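Local coordinates for protein possible HxlR family transcriptional factor (Thermoplasma volcanium, PDB 3DF8) that probably binds DNA as a winged helix-turn-helix transcriptional regulator of the HxlR family, at residues 40-45 with 80-85; 24-29 with 61-66; 30-35 with 50-55. All coordinates share one frame; numbering follows the deposited sequence.

Contact 1 of 3, residues 40-45 with 80-85; sequences STRQNF and ITTYAL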
ATOM      1  N   SER A  40      -6.111 -13.738 -18.616  1.00 41.52           N
ATOM      2  CA  SER A  40      -5.132 -14.571 -19.350  1.00 42.35           C
ATOM      3  C   SER A  40      -4.457 -13.881 -20.541  1.00 42.42           C
ATOM      4  O   SER A  40      -3.721 -14.515 -21.313  1.00 43.03           O
ATOM      5  CB  SER A  40      -5.816 -15.826 -19.881  1.00 42.11           C
ATOM      6  OG  SER A  40      -7.046 -16.046 -19.223  1.00 45.27           O
ATOM      7  N   THR A  41      -4.722 -12.593 -20.701  1.00 41.48           N
ATOM      8  CA  THR A  41      -4.425 -11.917 -21.957  1.00 41.13           C
ATOM      9  C   THR A  41      -4.044 -10.521 -21.578  1.00 39.96           C
ATOM     10  O   THR A  41      -4.524 -10.016 -20.560  1.00 40.02           O
ATOM     11  CB  THR A  41      -5.688 -11.846 -22.887  1.00 41.46           C
ATOM     12  OG1 THR A  41      -6.761 -11.179 -22.203  1.00 43.48           O
ATOM     13  CG2 THR A  41      -6.156 -13.232 -23.300  1.00 41.84           C
ATOM     14  N   ARG A  42      -3.192  -9.891 -22.388  1.00 38.48           N
ATOM     15  CA  ARG A  42      -2.935  -8.463 -22.224  1.00 36.84           C
ATOM     16  C   ARG A  42      -4.259  -7.703 -22.317  1.00 35.70           C
ATOM     17  O   ARG A  42      -5.089  -7.996 -23.176  1.00 35.70           O
ATOM     18  CB  ARG A  42      -1.982  -7.959 -23.312  1.00 37.38           C
ATOM     19  CG  ARG A  42      -0.595  -8.583 -23.268  1.00 37.62           C
ATOM     20  CD  ARG A  42       0.318  -7.980 -24.330  1.00 36.40           C
ATOM     21  NE  ARG A  42       0.605  -6.579 -23.995  1.00 36.40           N
ATOM     22  CZ  ARG A  42       1.703  -6.171 -23.368  1.00 35.20           C
ATOM     23  NH1 ARG A  42       2.637  -7.075 -23.023  1.00 34.57           N
ATOM     24  NH2 ARG A  42       1.870  -4.873 -23.086  1.00 36.13           N
ATOM     25  N   GLN A  43      -4.408  -6.682 -21.478  1.00 34.69           N
ATOM     26  CA  GLN A  43      -5.647  -5.883 -21.413  1.00 33.10           C
ATOM     27  C   GLN A  43      -5.469  -4.551 -22.095  1.00 32.14           C
ATOM     28  O   GLN A  43      -4.404  -3.957 -21.989  1.00 31.59           O
ATOM     29  CB  GLN A  43      -5.993  -5.643 -19.950  1.00 33.74           C
ATOM     30  CG  GLN A  43      -5.945  -6.964 -19.171  1.00 37.32           C
ATOM     31  CD  GLN A  43      -6.133  -6.787 -17.664  1.00 43.97           C
ATOM     32  OE1 GLN A  43      -6.817  -5.866 -17.212  1.00 50.03           O
ATOM     33  NE2 GLN A  43      -5.551  -7.684 -16.893  1.00 44.66           N
ATOM     34  N   ASN A  44      -6.530  -4.069 -22.743  1.00 28.58           N
ATOM     35  CA  ASN A  44      -6.526  -2.717 -23.295  1.00 30.12           C
ATOM     36  C   ASN A  44      -6.989  -1.749 -22.224  1.00 29.00           C
ATOM     37  O   ASN A  44      -7.322  -2.176 -21.099  1.00 29.15           O
ATOM     38  CB  ASN A  44      -7.356  -2.640 -24.584  1.00 28.73           C
ATOM     39  CG  ASN A  44      -8.841  -2.969 -24.381  1.00 31.42           C
ATOM     40  OD1 ASN A  44      -9.430  -2.728 -23.325  1.00 29.93           O
ATOM     41  ND2 ASN A  44      -9.444  -3.541 -25.408  1.00 32.12           N
ATOM     42  N   PHE A  45      -7.008  -0.456 -22.554  1.00 29.73           N
ATOM     43  CA  PHE A  45      -7.257   0.580 -21.561  1.00 30.13           C
ATOM     44  C   PHE A  45      -8.663   0.492 -21.014  1.00 30.35           C
ATOM     45  O   PHE A  45      -8.862   0.621 -19.789  1.00 29.85           O
ATOM     46  CB  PHE A  45      -7.011   1.912 -22.202  1.00 29.47           C
ATOM     47  CG  PHE A  45      -7.046   3.064 -21.268  1.00 29.78           C
ATOM     48  CD1 PHE A  45      -5.872   3.549 -20.689  1.00 30.76           C
ATOM     49  CD2 PHE A  45      -8.258   3.744 -21.042  1.00 30.09           C
ATOM     50  CE1 PHE A  45      -5.903   4.678 -19.848  1.00 30.36           C
ATOM     51  CE2 PHE A  45      -8.304   4.884 -20.224  1.00 30.04           C
ATOM     52  CZ  PHE A  45      -7.121   5.337 -19.622  1.00 30.03           C
ATOM     53  N   ILE A  80      -3.767  -3.506 -31.747  1.00 27.96           N
ATOM     54  CA  ILE A  80      -4.432  -2.897 -30.568  1.00 29.86           C
ATOM     55  C   ILE A  80      -3.349  -2.520 -29.556  1.00 29.27           C
ATOM     56  O   ILE A  80      -2.219  -3.006 -29.667  1.00 30.11           O
ATOM     57  CB  ILE A  80      -5.486  -3.841 -29.925  1.00 28.85           C
ATOM     58  CG1 ILE A  80      -4.816  -5.120 -29.386  1.00 32.17           C
ATOM     59  CG2 ILE A  80      -6.595  -4.185 -30.956  1.00 31.06           C
ATOM     60  CD1 ILE A  80      -5.765  -6.096 -28.618  1.00 33.47           C
ATOM     61  N   THR A  81      -3.691  -1.638 -28.614  1.00 28.43           N
ATOM     62  CA  THR A  81      -2.765  -1.200 -27.569  1.00 28.22           C
ATOM     63  C   THR A  81      -3.157  -1.876 -26.271  1.00 28.52           C
ATOM     64  O   THR A  81      -4.327  -1.798 -25.832  1.00 28.61           O
ATOM     65  CB  THR A  81      -2.829   0.316 -27.386  1.00 28.75           C
ATOM     66  OG1 THR A  81      -2.440   0.927 -28.621  1.00 31.34           O
ATOM     67  CG2 THR A  81      -1.862   0.773 -26.296  1.00 31.08           C
ATOM     68  N   THR A  82      -2.191  -2.553 -25.661  1.00 28.37           N
ATOM     69  CA  THR A  82      -2.453  -3.327 -24.448  1.00 28.26           C
ATOM     70  C   THR A  82      -1.348  -3.072 -23.418  1.00 28.32           C
ATOM     71  O   THR A  82      -0.300  -2.531 -23.773  1.00 28.07           O
ATOM     72  CB  THR A  82      -2.533  -4.841 -24.741  1.00 29.29           C
ATOM     73  OG1 THR A  82      -1.310  -5.263 -25.341  1.00 29.38           O
ATOM     74  CG2 THR A  82      -3.729  -5.163 -25.674  1.00 28.94           C
ATOM     75  N   TYR A  83      -1.592  -3.500 -22.175  1.00 29.04           N
ATOM     76  CA  TYR A  83      -0.727  -3.199 -21.041  1.00 29.15           C
ATOM     77  C   TYR A  83      -0.507  -4.502 -20.264  1.00 29.55           C
ATOM     78  O   TYR A  83      -1.365  -5.387 -20.221  1.00 29.25           O
ATOM     79  CB  TYR A  83      -1.406  -2.130 -20.146  1.00 29.63           C
ATOM     80  CG  TYR A  83      -1.775  -0.819 -20.888  1.00 30.27           C
ATOM     81  CD1 TYR A  83      -0.932   0.290 -20.829  1.00 31.09           C
ATOM     82  CD2 TYR A  83      -2.936  -0.720 -21.669  1.00 30.34           C
ATOM     83  CE1 TYR A  83      -1.259   1.500 -21.538  1.00 31.37           C
ATOM     84  CE2 TYR A  83      -3.258   0.472 -22.377  1.00 31.96           C
ATOM     85  CZ  TYR A  83      -2.405   1.550 -22.298  1.00 31.74           C
ATOM     86  OH  TYR A  83      -2.740   2.692 -23.001  1.00 34.84           O
ATOM     87  N   ALA A  84       0.656  -4.591 -19.646  1.00 30.07           N
ATOM     88  CA  ALA A  84       0.997  -5.741 -18.850  1.00 29.00           C
ATOM     89  C   ALA A  84       2.014  -5.310 -17.802  1.00 29.39           C
ATOM     90  O   ALA A  84       2.759  -4.339 -17.971  1.00 28.04           O
ATOM     91  CB  ALA A  84       1.613  -6.852 -19.728  1.00 30.87           C
ATOM     92  N   LEU A  85       2.066  -6.078 -16.730  1.00 27.83           N
ATOM     93  CA  LEU A  85       3.112  -5.884 -15.730  1.00 28.72           C
ATOM     94  C   LEU A  85       4.457  -6.382 -16.284  1.00 28.37           C
ATOM     95  O   LEU A  85       4.546  -7.422 -16.985  1.00 29.93           O
ATOM     96  CB  LEU A  85       2.748  -6.692 -14.492  1.00 29.13           C
ATOM     97  CG  LEU A  85       1.514  -6.183 -13.744  1.00 29.42           C
ATOM     98  CD1 LEU A  85       1.245  -7.190 -12.654  1.00 30.83           C
ATOM     99  CD2 LEU A  85       1.766  -4.783 -13.155  1.00 32.79           C
TER
HETATM  100  O   HOH W   1      -2.657  -7.208 -18.802  1.00 37.56           O
HETATM  101  O   HOH W   2      -5.915   0.334 -25.204  1.00 27.14           O
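Arg42 grips Thr82 side-on with two nitrogens, and this is the tight part of the contact. Its chain bends at chi3 (68°), which places NE beside Thr82 OG1, and Arg42 NE donates to that hydroxyl at 2.7 Å, with the acceptor close to the guanidinium plane. The second bond, Arg42 NH2 to Thr82 O, is longer at 3.3 Å but nearly straight (173° at the hydrogen); here the donor stands above the carbonyl plane. Ala84 CB packs on the guanidinium, 3.5 Å from Arg42 NH1, and Glu74 forms a salt bridge with NH2, so the group is held in its plane by these bonds and backed on one face by a methyl. Tyr83 N donates to Gln43 O (2.9 Å) in a single antiparallel bridge, and Phe45 CB packs on Tyr83 CE2 at 4.0 Å.

The backbone on either side of this bridge is looser, with water between the segments. The return bond is replaced by a water that accepts from Gln43 N at 3.2 Å and donates to Tyr83 O at 2.6 Å. A second water joins Phe45 N to Thr81 O. Residues 40-45 thus add one bridge to the hairpin 73-77/81-85, consistent with the short edge strand that flanks the wing in winged-helix domains. Asn44 caps the start of helix 45-50 through Asp47 N, while Phe45 and Tyr83 pack against helix 57-69.

Contact 2 of 3, residues 24-29 with 61-66; sequences LGKKYT and SRRIKD. With ACT (acetate ion), chain C.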
ATOM      1  N   LEU A  24       2.963   4.063  -5.212  1.00 31.13           N
ATOM      2  CA  LEU A  24       2.148   2.932  -4.781  0.50 32.96           C
ATOM      3  C   LEU A  24       0.971   3.330  -3.899  1.00 32.52           C
ATOM      4  O   LEU A  24      -0.074   2.683  -3.941  1.00 33.32           O
ATOM      5  CB  LEU A  24       3.011   1.866  -4.107  0.50 32.98           C
ATOM      6  CG  LEU A  24       3.300   0.617  -4.947  0.50 35.89           C
ATOM      7  CD1 LEU A  24       2.171  -0.374  -4.752  0.50 35.58           C
ATOM      8  CD2 LEU A  24       3.540   0.884  -6.447  0.50 34.56           C
ATOM      9  N   GLY A  25       1.138   4.397  -3.137  1.00 32.78           N
ATOM     10  CA  GLY A  25       0.072   4.882  -2.254  1.00 32.77           C
ATOM     11  C   GLY A  25      -1.023   5.718  -2.906  1.00 32.09           C
ATOM     12  O   GLY A  25      -2.129   5.799  -2.376  1.00 32.25           O
ATOM     13  N   LYS A  26      -0.725   6.347  -4.039  1.00 31.77           N
ATOM     14  CA  LYS A  26      -1.703   7.180  -4.727  1.00 31.54           C
ATOM     15  C   LYS A  26      -2.955   6.362  -5.061  1.00 30.09           C
ATOM     16  O   LYS A  26      -2.853   5.160  -5.389  1.00 30.18           O
ATOM     17  CB  LYS A  26      -1.104   7.750  -6.013  1.00 32.58           C
ATOM     18  CG  LYS A  26      -0.031   8.781  -5.779  1.00 32.14           C
ATOM     19  CD  LYS A  26       0.425   9.388  -7.095  1.00 34.07           C
ATOM     20  CE  LYS A  26       1.801  10.027  -6.915  1.00 33.53           C
ATOM     21  NZ  LYS A  26       1.892  11.379  -7.563  1.00 32.24           N
ATOM     22  N   LYS A  27      -4.110   7.031  -4.999  1.00 29.46           N
ATOM     23  CA  LYS A  27      -5.394   6.388  -5.207  1.00 28.20           C
ATOM     24  C   LYS A  27      -5.348   5.533  -6.479  1.00 28.47           C
ATOM     25  O   LYS A  27      -4.903   6.013  -7.527  1.00 27.82           O
ATOM     26  CB  LYS A  27      -6.525   7.425  -5.289  1.00 28.29           C
ATOM     27  CG  LYS A  27      -7.873   6.775  -5.152  1.00 27.35           C
ATOM     28  CD  LYS A  27      -9.019   7.800  -5.037  1.00 28.02           C
ATOM     29  CE  LYS A  27     -10.337   7.056  -4.885  1.00 32.06           C
ATOM     30  NZ  LYS A  27     -10.168   5.890  -3.937  1.00 36.20           N
ATOM     31  N   TYR A  28      -5.803   4.275  -6.366  1.00 28.32           N
ATOM     32  CA  TYR A  28      -5.914   3.326  -7.489  1.00 28.81           C
ATOM     33  C   TYR A  28      -4.659   2.558  -7.888  1.00 28.80           C
ATOM     34  O   TYR A  28      -4.754   1.586  -8.618  1.00 29.16           O
ATOM     35  CB  TYR A  28      -6.531   3.981  -8.734  1.00 29.50           C
ATOM     36  CG  TYR A  28      -7.922   4.552  -8.507  1.00 28.58           C
ATOM     37  CD1 TYR A  28      -8.138   5.928  -8.566  1.00 28.14           C
ATOM     38  CD2 TYR A  28      -9.024   3.711  -8.273  1.00 29.00           C
ATOM     39  CE1 TYR A  28      -9.401   6.447  -8.374  1.00 26.00           C
ATOM     40  CE2 TYR A  28     -10.285   4.235  -8.085  1.00 29.83           C
ATOM     41  CZ  TYR A  28     -10.466   5.599  -8.140  1.00 28.24           C
ATOM     42  OH  TYR A  28     -11.720   6.139  -7.972  1.00 32.25           O
ATOM     43  N   THR A  29      -3.485   2.993  -7.445  1.00 29.70           N
ATOM     44  CA  THR A  29      -2.246   2.394  -8.010  1.00 28.91           C
ATOM     45  C   THR A  29      -2.169   0.919  -7.698  1.00 28.79           C
ATOM     46  O   THR A  29      -1.864   0.110  -8.581  1.00 29.77           O
ATOM     47  CB  THR A  29      -0.975   3.134  -7.553  1.00 28.38           C
ATOM     48  OG1 THR A  29      -1.076   4.524  -7.915  1.00 29.94           O
ATOM     49  CG2 THR A  29       0.304   2.519  -8.231  1.00 29.10           C
ATOM     50  N   SER A  61      -4.798   6.995 -16.892  1.00 28.67           N
ATOM     51  CA  SER A  61      -3.718   7.300 -17.841  1.00 27.98           C
ATOM     52  C   SER A  61      -2.485   7.837 -17.077  1.00 28.84           C
ATOM     53  O   SER A  61      -1.339   7.454 -17.371  1.00 30.15           O
ATOM     54  CB  SER A  61      -4.221   8.333 -18.863  1.00 28.77           C
ATOM     55  OG  SER A  61      -3.168   8.663 -19.745  1.00 30.82           O
ATOM     56  N   ARG A  62      -2.722   8.707 -16.098  1.00 28.63           N
ATOM     57  CA  ARG A  62      -1.636   9.329 -15.319  0.50 29.99           C
ATOM     58  C   ARG A  62      -0.906   8.268 -14.503  1.00 29.34           C
ATOM     59  O   ARG A  62       0.329   8.264 -14.435  1.00 29.15           O
ATOM     60  CB  ARG A  62      -2.158  10.448 -14.404  0.50 29.81           C
ATOM     61  CG  ARG A  62      -1.043  11.237 -13.707  0.50 31.40           C
ATOM     62  CD  ARG A  62      -1.550  12.353 -12.788  0.50 31.62           C
ATOM     63  NE  ARG A  62      -0.818  12.354 -11.521  0.50 36.53           N
ATOM     64  CZ  ARG A  62      -0.820  13.327 -10.614  0.50 36.11           C
ATOM     65  NH1 ARG A  62      -1.506  14.454 -10.808  0.50 37.63           N
ATOM     66  NH2 ARG A  62      -0.117  13.165  -9.498  0.50 37.15           N
ATOM     67  N   ARG A  63      -1.670   7.353 -13.895  1.00 28.62           N
ATOM     68  CA  ARG A  63      -1.033   6.284 -13.105  1.00 29.17           C
ATOM     69  C   ARG A  63      -0.262   5.272 -13.965  1.00 28.84           C
ATOM     70  O   ARG A  63       0.851   4.846 -13.607  1.00 28.65           O
ATOM     71  CB  ARG A  63      -2.051   5.509 -12.247  1.00 29.44           C
ATOM     72  CG  ARG A  63      -2.738   6.315 -11.191  1.00 30.90           C
ATOM     73  CD  ARG A  63      -1.856   6.781 -10.052  1.00 33.16           C
ATOM     74  NE  ARG A  63      -2.785   7.242  -9.043  1.00 37.27           N
ATOM     75  CZ  ARG A  63      -3.240   8.498  -8.992  1.00 37.04           C
ATOM     76  NH1 ARG A  63      -2.754   9.421  -9.835  1.00 37.29           N
ATOM     77  NH2 ARG A  63      -4.140   8.839  -8.089  1.00 36.96           N
ATOM     78  N   ILE A  64      -0.823   4.957 -15.133  1.00 29.26           N
ATOM     79  CA  ILE A  64      -0.161   4.074 -16.079  1.00 30.51           C
ATOM     80  C   ILE A  64       1.169   4.716 -16.500  1.00 30.34           C
ATOM     81  O   ILE A  64       2.178   4.021 -16.541  1.00 30.98           O
ATOM     82  CB  ILE A  64      -1.083   3.744 -17.279  1.00 30.62           C
ATOM     83  CG1 ILE A  64      -2.089   2.668 -16.807  1.00 30.31           C
ATOM     84  CG2 ILE A  64      -0.241   3.254 -18.492  1.00 31.48           C
ATOM     85  CD1 ILE A  64      -3.014   2.132 -17.928  1.00 32.83           C
ATOM     86  N   LYS A  65       1.181   6.011 -16.785  1.00 30.75           N
ATOM     87  CA  LYS A  65       2.437   6.651 -17.199  1.00 30.94           C
ATOM     88  C   LYS A  65       3.470   6.533 -16.066  1.00 30.64           C
ATOM     89  O   LYS A  65       4.651   6.250 -16.326  1.00 30.81           O
ATOM     90  CB  LYS A  65       2.204   8.109 -17.524  1.00 31.13           C
ATOM     91  CG  LYS A  65       3.481   8.850 -17.816  1.00 33.76           C
ATOM     92  CD  LYS A  65       3.229  10.322 -17.989  1.00 38.55           C
ATOM     93  CE  LYS A  65       4.560  11.063 -17.920  1.00 40.18           C
ATOM     94  NZ  LYS A  65       5.490  10.492 -18.934  1.00 43.76           N
ATOM     95  N   ASP A  66       3.029   6.739 -14.823  1.00 29.42           N
ATOM     96  CA  ASP A  66       3.982   6.769 -13.713  1.00 29.50           C
ATOM     97  C   ASP A  66       4.475   5.340 -13.546  1.00 28.62           C
ATOM     98  O   ASP A  66       5.643   5.120 -13.202  1.00 28.98           O
ATOM     99  CB  ASP A  66       3.336   7.233 -12.403  1.00 30.07           C
ATOM    100  CG  ASP A  66       3.023   8.711 -12.376  1.00 34.15           C
ATOM    101  OD1 ASP A  66       3.638   9.485 -13.148  1.00 36.32           O
ATOM    102  OD2 ASP A  66       2.163   9.061 -11.525  1.00 37.95           O
TER
HETATM  103  C   ACT C 110      -8.313   3.652  -3.372  1.00 56.93           C
HETATM  104  O   ACT C 110      -9.156   3.356  -4.256  1.00 56.76           O
HETATM  105  OXT ACT C 110      -8.753   4.321  -2.401  1.00 56.96           O
HETATM  106  CH3 ACT C 110      -6.869   3.257  -3.477  1.00 55.77           C
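A single backbone carbonyl, Lys27 O, takes two N-H groups from the same arginine: Arg63 NE at 2.9 Å from Lys27 O and Arg63 NH2 at 3.0 Å from it. In this winged helix-turn-helix fold, Arg63 lies on helix 57-69, probably the recognition helix, and Lys27 in the turn between helices 21-25 and 29-36. Both N-H angles are bent (137° and 135°), as expected when two donors converge side-on on one atom; the NH2 donor lies in the carbonyl plane on a lone pair, whereas NE is tilted from it.

The acceptor is held by a type II turn from Lys26 to Thr29, closed by Thr29 N donating to Lys26 O at 3.1 Å. Tyr28 precedes the first turn of helix 29-36. The Thr29 side chain crosses that of Arg63 at about a right angle, and Thr29 OG1, 3.2 Å from Arg63 CD, is itself bonded to Leu23 O. A leucine in place of Arg63 would probably leave Lys27 O without either donor and set the turn less firmly against helix 57-69. Beyond the turn, Lys27 reaches the other way, its NZ donating to an oxygen of an acetate ion, probably from the crystallisation liquor, and the residue packs on Pro16 of the second subunit. Lys26 CB sits over one face of the Arg63 guanidinium, nearer its rim than its centre, 3.5 Å from Arg63 NE.

Contact 3 of 3, residues 30-35 with 50-55; sequences MLIISV and SSIPGI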
HETATM    1  N   MSE A  30      -2.476   0.562  -6.452  1.00 28.10           N
HETATM    2  CA  MSE A  30      -2.409  -0.858  -6.055  1.00 29.83           C
HETATM    3  C   MSE A  30      -3.473  -1.649  -6.805  1.00 30.09           C
HETATM    4  O   MSE A  30      -3.243  -2.797  -7.236  1.00 30.64           O
HETATM    5  CB  MSE A  30      -2.529  -1.025  -4.539  1.00 28.47           C
HETATM    6  CG  MSE A  30      -1.304  -0.516  -3.808  1.00 31.09           C
HETATM    7 SE   MSE A  30      -1.443  -0.750  -1.865  0.70 33.89          SE
HETATM    8  CE  MSE A  30      -2.108   1.064  -1.474  1.00 34.51           C
ATOM      9  N   LEU A  31      -4.631  -1.037  -7.000  1.00 29.49           N
ATOM     10  CA  LEU A  31      -5.700  -1.707  -7.763  1.00 29.99           C
ATOM     11  C   LEU A  31      -5.301  -1.881  -9.235  1.00 30.67           C
ATOM     12  O   LEU A  31      -5.644  -2.916  -9.827  1.00 29.61           O
ATOM     13  CB  LEU A  31      -6.991  -0.946  -7.657  1.00 28.61           C
ATOM     14  CG  LEU A  31      -7.668  -0.995  -6.275  1.00 27.57           C
ATOM     15  CD1 LEU A  31      -8.872  -0.024  -6.289  1.00 29.53           C
ATOM     16  CD2 LEU A  31      -7.997  -2.430  -5.860  1.00 32.58           C
ATOM     17  N   ILE A  32      -4.634  -0.885  -9.829  1.00 29.61           N
ATOM     18  CA  ILE A  32      -4.170  -1.015 -11.241  1.00 29.63           C
ATOM     19  C   ILE A  32      -3.174  -2.197 -11.342  1.00 29.77           C
ATOM     20  O   ILE A  32      -3.302  -3.069 -12.225  1.00 31.22           O
ATOM     21  CB  ILE A  32      -3.552   0.282 -11.747  1.00 30.11           C
ATOM     22  CG1 ILE A  32      -4.663   1.358 -11.888  1.00 28.44           C
ATOM     23  CG2 ILE A  32      -2.838   0.026 -13.084  1.00 28.91           C
ATOM     24  CD1 ILE A  32      -4.174   2.860 -11.984  1.00 31.16           C
ATOM     25  N   ILE A  33      -2.169  -2.212 -10.472  1.00 29.65           N
ATOM     26  CA  ILE A  33      -1.224  -3.347 -10.430  1.00 29.78           C
ATOM     27  C   ILE A  33      -1.943  -4.677 -10.272  1.00 30.83           C
ATOM     28  O   ILE A  33      -1.620  -5.637 -10.946  1.00 31.62           O
ATOM     29  CB  ILE A  33      -0.140  -3.155  -9.332  1.00 29.54           C
ATOM     30  CG1 ILE A  33       0.705  -1.907  -9.689  1.00 30.49           C
ATOM     31  CG2 ILE A  33       0.683  -4.455  -9.070  1.00 28.42           C
ATOM     32  CD1 ILE A  33       1.651  -1.414  -8.559  1.00 31.56           C
ATOM     33  N   SER A  34      -2.920  -4.718  -9.367  1.00 30.02           N
ATOM     34  CA  SER A  34      -3.669  -5.961  -9.133  1.00 29.45           C
ATOM     35  C   SER A  34      -4.456  -6.419 -10.374  1.00 28.34           C
ATOM     36  O   SER A  34      -4.412  -7.616 -10.775  1.00 29.92           O
ATOM     37  CB  SER A  34      -4.610  -5.733  -7.962  1.00 29.54           C
ATOM     38  OG  SER A  34      -3.874  -5.333  -6.803  1.00 33.14           O
ATOM     39  N   VAL A  35      -5.177  -5.506 -11.004  1.00 29.48           N
ATOM     40  CA  VAL A  35      -6.018  -5.943 -12.132  0.50 29.47           C
ATOM     41  C   VAL A  35      -5.150  -6.318 -13.338  1.00 29.83           C
ATOM     42  O   VAL A  35      -5.530  -7.169 -14.118  1.00 29.45           O
ATOM     43  CB  VAL A  35      -7.176  -4.958 -12.499  0.50 29.52           C
ATOM     44  CG1 VAL A  35      -8.164  -4.829 -11.338  0.50 29.61           C
ATOM     45  CG2 VAL A  35      -6.647  -3.578 -12.964  0.50 29.25           C
ATOM     46  N   SER A  50     -12.663  -0.544 -16.823  1.00 30.07           N
ATOM     47  CA  SER A  50     -13.910  -1.228 -16.483  1.00 31.54           C
ATOM     48  C   SER A  50     -13.789  -2.113 -15.261  1.00 31.04           C
ATOM     49  O   SER A  50     -14.785  -2.388 -14.585  1.00 30.98           O
ATOM     50  CB  SER A  50     -14.344  -2.098 -17.651  1.00 31.85           C
ATOM     51  OG  SER A  50     -14.763  -1.287 -18.725  1.00 35.55           O
ATOM     52  N   SER A  51     -12.564  -2.562 -14.990  1.00 30.50           N
ATOM     53  CA  SER A  51     -12.275  -3.467 -13.885  0.50 30.66           C
ATOM     54  C   SER A  51     -12.070  -2.738 -12.554  1.00 30.93           C
ATOM     55  O   SER A  51     -11.978  -3.371 -11.510  1.00 31.22           O
ATOM     56  CB  SER A  51     -11.026  -4.286 -14.200  0.50 30.43           C
ATOM     57  OG  SER A  51     -11.221  -5.080 -15.351  0.50 30.15           O
ATOM     58  N   ILE A  52     -11.984  -1.404 -12.588  1.00 30.63           N
ATOM     59  CA  ILE A  52     -11.792  -0.618 -11.371  1.00 30.93           C
ATOM     60  C   ILE A  52     -12.934   0.396 -11.283  1.00 31.45           C
ATOM     61  O   ILE A  52     -12.808   1.510 -11.798  1.00 30.76           O
ATOM     62  CB  ILE A  52     -10.389   0.097 -11.325  1.00 30.84           C
ATOM     63  CG1 ILE A  52      -9.264  -0.922 -11.521  1.00 31.83           C
ATOM     64  CG2 ILE A  52     -10.211   0.845 -10.000  1.00 33.13           C
ATOM     65  CD1 ILE A  52      -7.879  -0.304 -11.761  1.00 30.67           C
ATOM     66  N   PRO A  53     -13.950   0.080 -10.458  0.50 32.17           N
ATOM     67  CA  PRO A  53     -15.142   0.908 -10.267  0.50 32.18           C
ATOM     68  C   PRO A  53     -14.791   2.383 -10.088  0.50 32.28           C
ATOM     69  O   PRO A  53     -14.014   2.717  -9.189  0.50 32.32           O
ATOM     70  CB  PRO A  53     -15.719   0.373  -8.952  0.50 32.32           C
ATOM     71  CG  PRO A  53     -15.313  -1.029  -8.912  0.50 32.43           C
ATOM     72  CD  PRO A  53     -13.970  -1.109  -9.581  0.50 31.62           C
ATOM     73  N   GLY A  54     -15.331   3.274 -10.922  1.00 32.85           N
ATOM     74  CA  GLY A  54     -15.118   4.681 -10.588  1.00 32.55           C
ATOM     75  C   GLY A  54     -13.826   5.391 -10.972  1.00 31.92           C
ATOM     76  O   GLY A  54     -13.759   6.623 -10.844  1.00 32.11           O
ATOM     77  N   ILE A  55     -12.793   4.664 -11.420  1.00 30.84           N
ATOM     78  CA  ILE A  55     -11.569   5.329 -11.880  1.00 30.41           C
ATOM     79  C   ILE A  55     -11.837   6.144 -13.169  1.00 29.49           C
ATOM     80  O   ILE A  55     -12.506   5.657 -14.073  1.00 30.15           O
ATOM     81  CB  ILE A  55     -10.390   4.309 -12.107  1.00 29.10           C
ATOM     82  CG1 ILE A  55      -9.047   5.051 -12.132  1.00 29.13           C
ATOM     83  CG2 ILE A  55     -10.612   3.450 -13.369  1.00 29.74           C
ATOM     84  CD1 ILE A  55      -7.758   4.169 -12.096  1.00 31.94           C
TER
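Ile52 reaches from the loop after helix 45-50 to three residues of helix 29-36: Leu31, Ile32 and Val35. At its CB the chain forks. Ile52 CG2 meets Leu31 CD1 at 4.0 Å. CG1, anti to the carbonyl carbon (chi1 -54°), runs beside Val35, with Val35 CG2 4.0 Å from Ile52 CG1. At the tip, Ile52 CD1 approaches Ile32 CG1 to 3.6 Å, the two side chains crossing at about a right angle, and it also lies 3.7 Å from Val35 CG2. Val35 is modelled in two conformers, so its share is less certain than that of Ile32.

A type II turn from Ile52 to Ile55, with Ile55 N bonded to Ile52 O at 3.2 Å, brings a second isoleucine to the same helix: Ile55 CD1 touches Ile32 CD1 at 3.8 Å. Tyr28 packs on both loop isoleucines, while Ile32 also packs on Leu60 and Leu67 of helix 57-69.

No hydrogen bond crosses between the segments. The turn ahead of helix 57-69 in the helix-turn-helix unit is therefore held to helix 29-36 by buried methyl and methylene contacts, which depend on close fit of shape and not on the direction of any bond.

Contact 3 is the buried one and wholly apolar, joining helix 29-36 to the turn between helices 45-50 and 57-69. Contacts 1 and 2 are only partly buried, and in each an arginine side chain reaches backbone oxygen: in contact 1 the arginine is on the loop and faces the wing strand, in contact 2 it is on helix 57-69 and faces a turn. That helix ties the three together, since Ile64 packs on Tyr83 of contact 1 and Arg63 CB on Ile32 of contact 3. Tyr28 bridges contacts 2 and 3, Gln43 NE2 probably bonds Val35 O between contacts 1 and 3, and the second subunit touches contacts 2 and 3.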